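Local coordinates for aspartate carbamoyltransferase (Leishmania major, PDB 7K46), which probably catalyses the transfer of a carbamoyl group from carbamoyl phosphate to L-aspartate, an early step of pyrimidine biosynthesis, at residues Gly157-Gly161 with Asn186-Arg190; Ile30-Leu34 with Ile149-Ala154; Val176-Lys181 with Met202-Val206. All coordinates share one frame; numbering follows the deposited sequence.

Interaction 1. Residues Gly157-Gly161 with Asn186-Arg190; sequences GAVDG and NFALR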
# COMPACT_ATOMS: atom_id res chain seq x y z
N GLY A 157 15.24 -19.30 27.42
CA GLY A 157 15.41 -20.71 27.18
C GLY A 157 14.22 -21.56 27.56
O GLY A 157 14.15 -22.72 27.15
N ALA A 158 13.27 -21.01 28.33
CA ALA A 158 12.09 -21.75 28.75
C ALA A 158 11.06 -20.77 29.32
O ALA A 158 11.42 -19.70 29.81
CB ALA A 158 12.42 -22.81 29.81
N VAL A 159 9.79 -21.17 29.25
CA VAL A 159 8.71 -20.45 29.92
C VAL A 159 8.30 -21.15 31.20
O VAL A 159 8.04 -20.50 32.21
CB VAL A 159 7.51 -20.28 28.97
CG1 VAL A 159 6.41 -19.49 29.66
CG2 VAL A 159 7.92 -19.57 27.68
N ASP A 160 8.20 -22.48 31.16
CA ASP A 160 8.09 -23.26 32.38
C ASP A 160 9.09 -22.76 33.42
O ASP A 160 10.26 -22.53 33.10
CB ASP A 160 8.35 -24.74 32.09
CG ASP A 160 7.25 -25.39 31.28
OD1 ASP A 160 6.08 -24.94 31.37
OD2 ASP A 160 7.55 -26.36 30.56
N GLY A 161 8.61 -22.58 34.64
CA GLY A 161 9.46 -22.26 35.77
C GLY A 161 9.62 -20.79 36.09
O GLY A 161 10.23 -20.47 37.12
N ASN A 186 -1.06 -23.25 30.18
CA ASN A 186 -0.16 -24.03 29.34
C ASN A 186 1.24 -24.22 29.90
O ASN A 186 1.99 -25.05 29.37
CB ASN A 186 -0.04 -23.38 27.95
CG ASN A 186 -1.31 -23.50 27.14
OD1 ASN A 186 -1.70 -24.60 26.74
ND2 ASN A 186 -1.97 -22.37 26.88
N PHE A 187 1.63 -23.50 30.96
CA PHE A 187 3.01 -23.52 31.41
C PHE A 187 3.09 -23.67 32.92
O PHE A 187 2.24 -23.16 33.67
CB PHE A 187 3.75 -22.26 30.96
CG PHE A 187 3.86 -22.13 29.47
CD1 PHE A 187 4.94 -22.68 28.80
CD2 PHE A 187 2.89 -21.47 28.74
CE1 PHE A 187 5.05 -22.58 27.41
CE2 PHE A 187 3.00 -21.35 27.36
CZ PHE A 187 4.08 -21.91 26.70
N ALA A 188 4.14 -24.36 33.35
CA ALA A 188 4.39 -24.60 34.77
C ALA A 188 5.10 -23.39 35.39
O ALA A 188 6.27 -23.43 35.78
CB ALA A 188 5.21 -25.87 34.95
N LEU A 189 4.35 -22.28 35.46
CA LEU A 189 4.89 -21.06 36.04
C LEU A 189 5.23 -21.28 37.51
O LEU A 189 4.59 -22.06 38.21
CB LEU A 189 3.87 -19.93 35.93
CG LEU A 189 3.30 -19.66 34.54
CD1 LEU A 189 2.30 -18.52 34.66
CD2 LEU A 189 4.41 -19.32 33.57
N ARG A 190 6.26 -20.57 37.98
CA ARG A 190 6.51 -20.53 39.41
C ARG A 190 5.62 -19.49 40.09
O ARG A 190 4.97 -19.78 41.10
CB ARG A 190 7.98 -20.24 39.70
CG ARG A 190 8.29 -20.05 41.19
CD ARG A 190 9.78 -20.14 41.49
NE ARG A 190 10.55 -19.08 40.84
CZ ARG A 190 10.66 -17.84 41.30
NH1 ARG A 190 10.02 -17.45 42.39
NH2 ARG A 190 11.43 -16.97 40.65
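Asp160 reaches across to the turn at Ala188 and takes its backbone N-H on OD1. The Ala188 N to Asp160 OD1 bond is 2.8 Å long and fairly straight, 164° at the hydrogen. The donor comes to the anti side of the carboxylate, tilted 32° out of its plane. One residue on, the chain pairs in the other direction. Gly161 N donates to Ala188 O at 2.7 Å, from above the carbonyl plane. Ala188 is thus held through both its N-H and its carbonyl. It is also the centre of an inverse gamma turn, closed by a weak bond from Leu189 N to Phe187 O.

Beside these bonds lies an apolar contact. Val159 CG1 sits over one face of the Phe187 ring, 3.9 Å from the centroid, as a CH-pi contact offset toward the rim. With chi1 at -178°, CG1 points away from Val159 N, and this is the branch that lies over the ring. Val159 CB also touches the ring, 3.5 Å from Phe187 CD1. Asp160 OD1 stands at the edge of the same ring.

Farther out, Arg23 of helix 23-41 forms a salt bridge with Asp160 OD2, which holds the carboxylate from its second oxygen. Arg190 has its own salt bridge with Asp234. The contact joins the two loops that lead into strands 163-167 and 191-195, neighbours in the parallel sheet of the Rossmann-like aspartate-binding domain.

Interaction 2. Residues Ile30-Leu34 with Ile149-Ala154; sequences IQLAL and ILTIHA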
# COMPACT_ATOMS: atom_id res chain seq x y z
N ILE A 30 6.59 -22.23 18.23
CA ILE A 30 7.84 -21.64 18.69
C ILE A 30 9.01 -22.18 17.88
O ILE A 30 9.87 -21.42 17.42
CB ILE A 30 8.02 -21.88 20.20
CG1 ILE A 30 7.08 -20.98 21.00
CG2 ILE A 30 9.48 -21.65 20.60
CD1 ILE A 30 7.08 -21.29 22.50
N GLN A 31 9.09 -23.51 17.73
CA GLN A 31 10.21 -24.10 17.00
C GLN A 31 10.23 -23.65 15.54
O GLN A 31 11.29 -23.38 14.97
CB GLN A 31 10.17 -25.62 17.10
CG GLN A 31 11.45 -26.30 16.60
CD GLN A 31 12.67 -25.88 17.39
OE1 GLN A 31 12.73 -26.07 18.60
NE2 GLN A 31 13.65 -25.27 16.71
N LEU A 32 9.05 -23.57 14.92
CA LEU A 32 8.98 -23.16 13.52
C LEU A 32 9.41 -21.70 13.36
O LEU A 32 10.14 -21.36 12.43
CB LEU A 32 7.56 -23.38 12.98
CG LEU A 32 7.24 -22.95 11.53
CD1 LEU A 32 8.21 -23.62 10.56
CD2 LEU A 32 5.79 -23.30 11.16
N ALA A 33 8.97 -20.83 14.28
CA ALA A 33 9.38 -19.43 14.21
C ALA A 33 10.89 -19.29 14.36
O ALA A 33 11.53 -18.53 13.62
CB ALA A 33 8.65 -18.61 15.28
N LEU A 34 11.48 -20.03 15.30
CA LEU A 34 12.92 -19.96 15.48
C LEU A 34 13.67 -20.52 14.28
O LEU A 34 14.71 -19.98 13.88
CB LEU A 34 13.33 -20.70 16.76
CG LEU A 34 12.84 -20.06 18.06
CD1 LEU A 34 13.25 -20.92 19.27
CD2 LEU A 34 13.37 -18.65 18.20
N ILE A 149 5.03 -15.14 24.28
CA ILE A 149 5.54 -16.43 24.75
C ILE A 149 6.84 -16.78 24.04
O ILE A 149 7.80 -17.24 24.67
CB ILE A 149 4.48 -17.53 24.53
CG1 ILE A 149 3.29 -17.30 25.46
CG2 ILE A 149 5.08 -18.91 24.74
CD1 ILE A 149 2.18 -18.28 25.18
N LEU A 150 6.88 -16.59 22.72
CA LEU A 150 8.11 -16.85 21.97
C LEU A 150 9.27 -16.02 22.50
O LEU A 150 10.40 -16.52 22.63
CB LEU A 150 7.90 -16.55 20.48
CG LEU A 150 9.15 -16.59 19.59
CD1 LEU A 150 9.85 -17.96 19.66
CD2 LEU A 150 8.75 -16.25 18.17
N THR A 151 9.03 -14.74 22.80
CA THR A 151 10.08 -13.87 23.31
C THR A 151 10.66 -14.42 24.60
O THR A 151 11.88 -14.51 24.76
CB THR A 151 9.55 -12.45 23.51
OG1 THR A 151 9.06 -11.94 22.26
CG2 THR A 151 10.67 -11.52 24.02
N ILE A 152 9.79 -14.80 25.54
CA ILE A 152 10.28 -15.36 26.80
C ILE A 152 11.11 -16.60 26.52
O ILE A 152 12.24 -16.74 27.00
CB ILE A 152 9.10 -15.66 27.75
CG1 ILE A 152 8.36 -14.38 28.11
CG2 ILE A 152 9.60 -16.36 29.01
CD1 ILE A 152 7.05 -14.62 28.83
N HIS A 153 10.56 -17.52 25.72
CA HIS A 153 11.26 -18.78 25.47
C HIS A 153 12.60 -18.55 24.79
O HIS A 153 13.61 -19.19 25.15
CB HIS A 153 10.39 -19.69 24.60
CG HIS A 153 11.05 -21.00 24.29
ND1 HIS A 153 10.86 -22.13 25.06
CD2 HIS A 153 11.93 -21.35 23.32
CE1 HIS A 153 11.58 -23.12 24.57
NE2 HIS A 153 12.24 -22.68 23.51
N ALA A 154 12.64 -17.67 23.80
CA ALA A 154 13.88 -17.44 23.06
C ALA A 154 14.91 -16.70 23.91
O ALA A 154 16.11 -16.98 23.82
CB ALA A 154 13.58 -16.64 21.79
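Ile30 and Leu150 form the centre of an apolar contact between two helices, their side chains sliding past each other in opposite directions. Ile30 CG2 lies 3.8 Å from Leu150 CD1. Leu150 uses both of its methyl groups. Leu150 CD1 also meets Leu34 CD2 at 3.9 Å. Leu150 CD2 packs on Ala33 CB at 3.7 Å. The CG of Leu150 is anti to the backbone N (chi1 172°), and this extends the two branches toward the facing helix. Ile30 also divides its work. Its CD1 end touches Ile149 CG2, where the two side chains cross at about a right angle. Leu34 CD2 closes the apolar group against Ala154 CB at 4.1 Å.

A second set of contacts packs methyl groups round the His153 ring. Ile30 CG2 approaches the ring obliquely, 3.7 Å from His153 CD2. Leu34 CD1 is more distant and lies at the ring edge, near its plane.

Within each segment the backbone bonds are those of a helix, such as Leu34 N to Ile30 O. The axes of the two segments pass 10.6 Å apart at a crossing angle of -73°, so the helices meet over a limited patch. Helix 142-156 is flanked by helix 309-326, whose Tyr313 touches Thr151 and Ala154. With aliphatic groups and one ring carbon making the closest contacts, the two helices are joined here by van der Waals and hydrophobic packing, without polar bonds between them.

Interaction 3. Residues Val176-Lys181 with Met202-Val206; sequences VHSLLK and MPAEV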
# COMPACT_ATOMS: atom_id res chain seq x y z
N VAL A 176 -3.94 -8.33 28.55
CA VAL A 176 -3.14 -8.96 29.59
C VAL A 176 -3.94 -10.03 30.35
O VAL A 176 -3.37 -11.03 30.80
CB VAL A 176 -2.58 -7.89 30.55
CG1 VAL A 176 -1.78 -8.53 31.68
CG2 VAL A 176 -1.68 -6.95 29.78
N HIS A 177 -5.26 -9.84 30.51
CA HIS A 177 -6.09 -10.92 31.04
C HIS A 177 -5.89 -12.19 30.24
O HIS A 177 -5.71 -13.28 30.80
CB HIS A 177 -7.58 -10.56 31.01
CG HIS A 177 -7.94 -9.31 31.74
ND1 HIS A 177 -9.23 -8.81 31.74
CD2 HIS A 177 -7.21 -8.46 32.50
CE1 HIS A 177 -9.27 -7.70 32.46
NE2 HIS A 177 -8.05 -7.46 32.92
N SER A 178 -5.96 -12.07 28.91
CA SER A 178 -5.79 -13.22 28.03
C SER A 178 -4.40 -13.82 28.15
O SER A 178 -4.24 -15.05 28.14
CB SER A 178 -6.08 -12.80 26.58
OG SER A 178 -5.96 -13.89 25.69
N LEU A 179 -3.37 -12.97 28.25
CA LEU A 179 -2.01 -13.47 28.40
C LEU A 179 -1.87 -14.29 29.67
O LEU A 179 -1.28 -15.38 29.66
CB LEU A 179 -1.01 -12.32 28.37
CG LEU A 179 0.47 -12.75 28.52
CD1 LEU A 179 0.92 -13.60 27.34
CD2 LEU A 179 1.38 -11.55 28.72
N LEU A 180 -2.42 -13.79 30.78
CA LEU A 180 -2.36 -14.54 32.03
C LEU A 180 -3.08 -15.89 31.90
O LEU A 180 -2.55 -16.93 32.32
CB LEU A 180 -2.96 -13.72 33.17
CG LEU A 180 -3.10 -14.46 34.49
CD1 LEU A 180 -1.73 -14.92 34.97
CD2 LEU A 180 -3.78 -13.57 35.55
N LYS A 181 -4.28 -15.88 31.33
CA LYS A 181 -5.02 -17.14 31.16
C LYS A 181 -4.21 -18.13 30.34
O LYS A 181 -4.11 -19.32 30.69
CB LYS A 181 -6.36 -16.89 30.49
CG LYS A 181 -7.38 -16.11 31.30
CD LYS A 181 -8.60 -15.86 30.43
CE LYS A 181 -9.59 -14.94 31.09
NZ LYS A 181 -10.78 -14.78 30.21
N MET A 202 -6.21 -6.66 38.74
CA MET A 202 -6.74 -7.74 37.92
C MET A 202 -8.14 -8.13 38.41
O MET A 202 -8.33 -8.33 39.62
CB MET A 202 -5.79 -8.94 37.98
CG MET A 202 -6.20 -10.14 37.16
SD MET A 202 -6.07 -9.84 35.39
CE MET A 202 -4.30 -9.69 35.15
N PRO A 203 -9.13 -8.21 37.53
CA PRO A 203 -10.50 -8.49 37.99
C PRO A 203 -10.63 -9.86 38.63
O PRO A 203 -9.97 -10.83 38.24
CB PRO A 203 -11.33 -8.39 36.70
CG PRO A 203 -10.52 -7.49 35.80
CD PRO A 203 -9.09 -7.87 36.09
N ALA A 204 -11.51 -9.93 39.63
CA ALA A 204 -11.74 -11.19 40.33
C ALA A 204 -12.19 -12.29 39.38
O ALA A 204 -11.87 -13.47 39.59
CB ALA A 204 -12.77 -11.00 41.44
N GLU A 205 -12.94 -11.94 38.34
CA GLU A 205 -13.41 -12.94 37.39
C GLU A 205 -12.25 -13.62 36.67
O GLU A 205 -12.36 -14.80 36.29
CB GLU A 205 -14.37 -12.31 36.38
CG GLU A 205 -15.01 -13.30 35.41
CD GLU A 205 -15.84 -12.64 34.32
OE1 GLU A 205 -15.52 -11.49 33.93
OE2 GLU A 205 -16.81 -13.27 33.86
N VAL A 206 -11.15 -12.91 36.45
CA VAL A 206 -9.99 -13.50 35.79
C VAL A 206 -9.25 -14.44 36.73
O VAL A 206 -8.80 -15.52 36.33
CB VAL A 206 -9.06 -12.41 35.24
CG1 VAL A 206 -7.78 -13.03 34.67
CG2 VAL A 206 -9.78 -11.58 34.17
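The His177 imidazole meets three side chains of segment 202-206, one over a face and two obliquely. Val206 crosses it at about a right angle. Val206 CG2 lies 4.0 Å from the centroid of the His177 ring, a CH-pi contact over the face. Met202 runs past the histidine in the opposite direction. Met202 SD lies 4.1 Å from the centroid of the His177 ring, 46° off its normal, a sulfur-aromatic contact that is neither face nor edge. Pro203 approaches from the opposite direction, also obliquely, with Pro203 CD 3.4 Å from His177 NE2. That nitrogen is hydrogen-bonded to Leu170 O, which helps fix the ring rotation.

The contact packs helix 174-186 against the start of helix 204-217, with Pro203 at the N-cap position. Strand 191-195 comes between the two helices in sequence, giving the alpha-beta-alpha succession of a Rossmann-like domain.

Beside the ring, the Leu180 side chain crosses those of Met202 and Val206 at a slant. Leu180 CD2 is 3.9 Å from Met202 CE and slightly farther from Val206 CG1. The Met202 chain bends at chi2 and again at chi3, which turns the methyl back toward Leu180. Leu180 also rests on Leu166 and Val192 of the sheet, and Met202 on Leu194.

From the N terminus, helix 23-41 is met again by helix 142-156. Interaction 2 closes that long loop of 114 residues, which holds most of the carbamoyl phosphate-binding region. Interaction 1 then opens just after helix 142-156 and closes past helix 174-186. Interaction 3 starts within that helix and ends at the beginning of helix 204-217, so interactions 1 and 3 cross along the chain. Interaction 2 comes before both. In space, interactions 1 and 2 touch: Phe187 and Val159 pack on helix 142-156 at Ile149. Interaction 3 touches neither. Together they tie helix 23-41 to helix 142-156, and this to the Rossmann-like sheet and its helices.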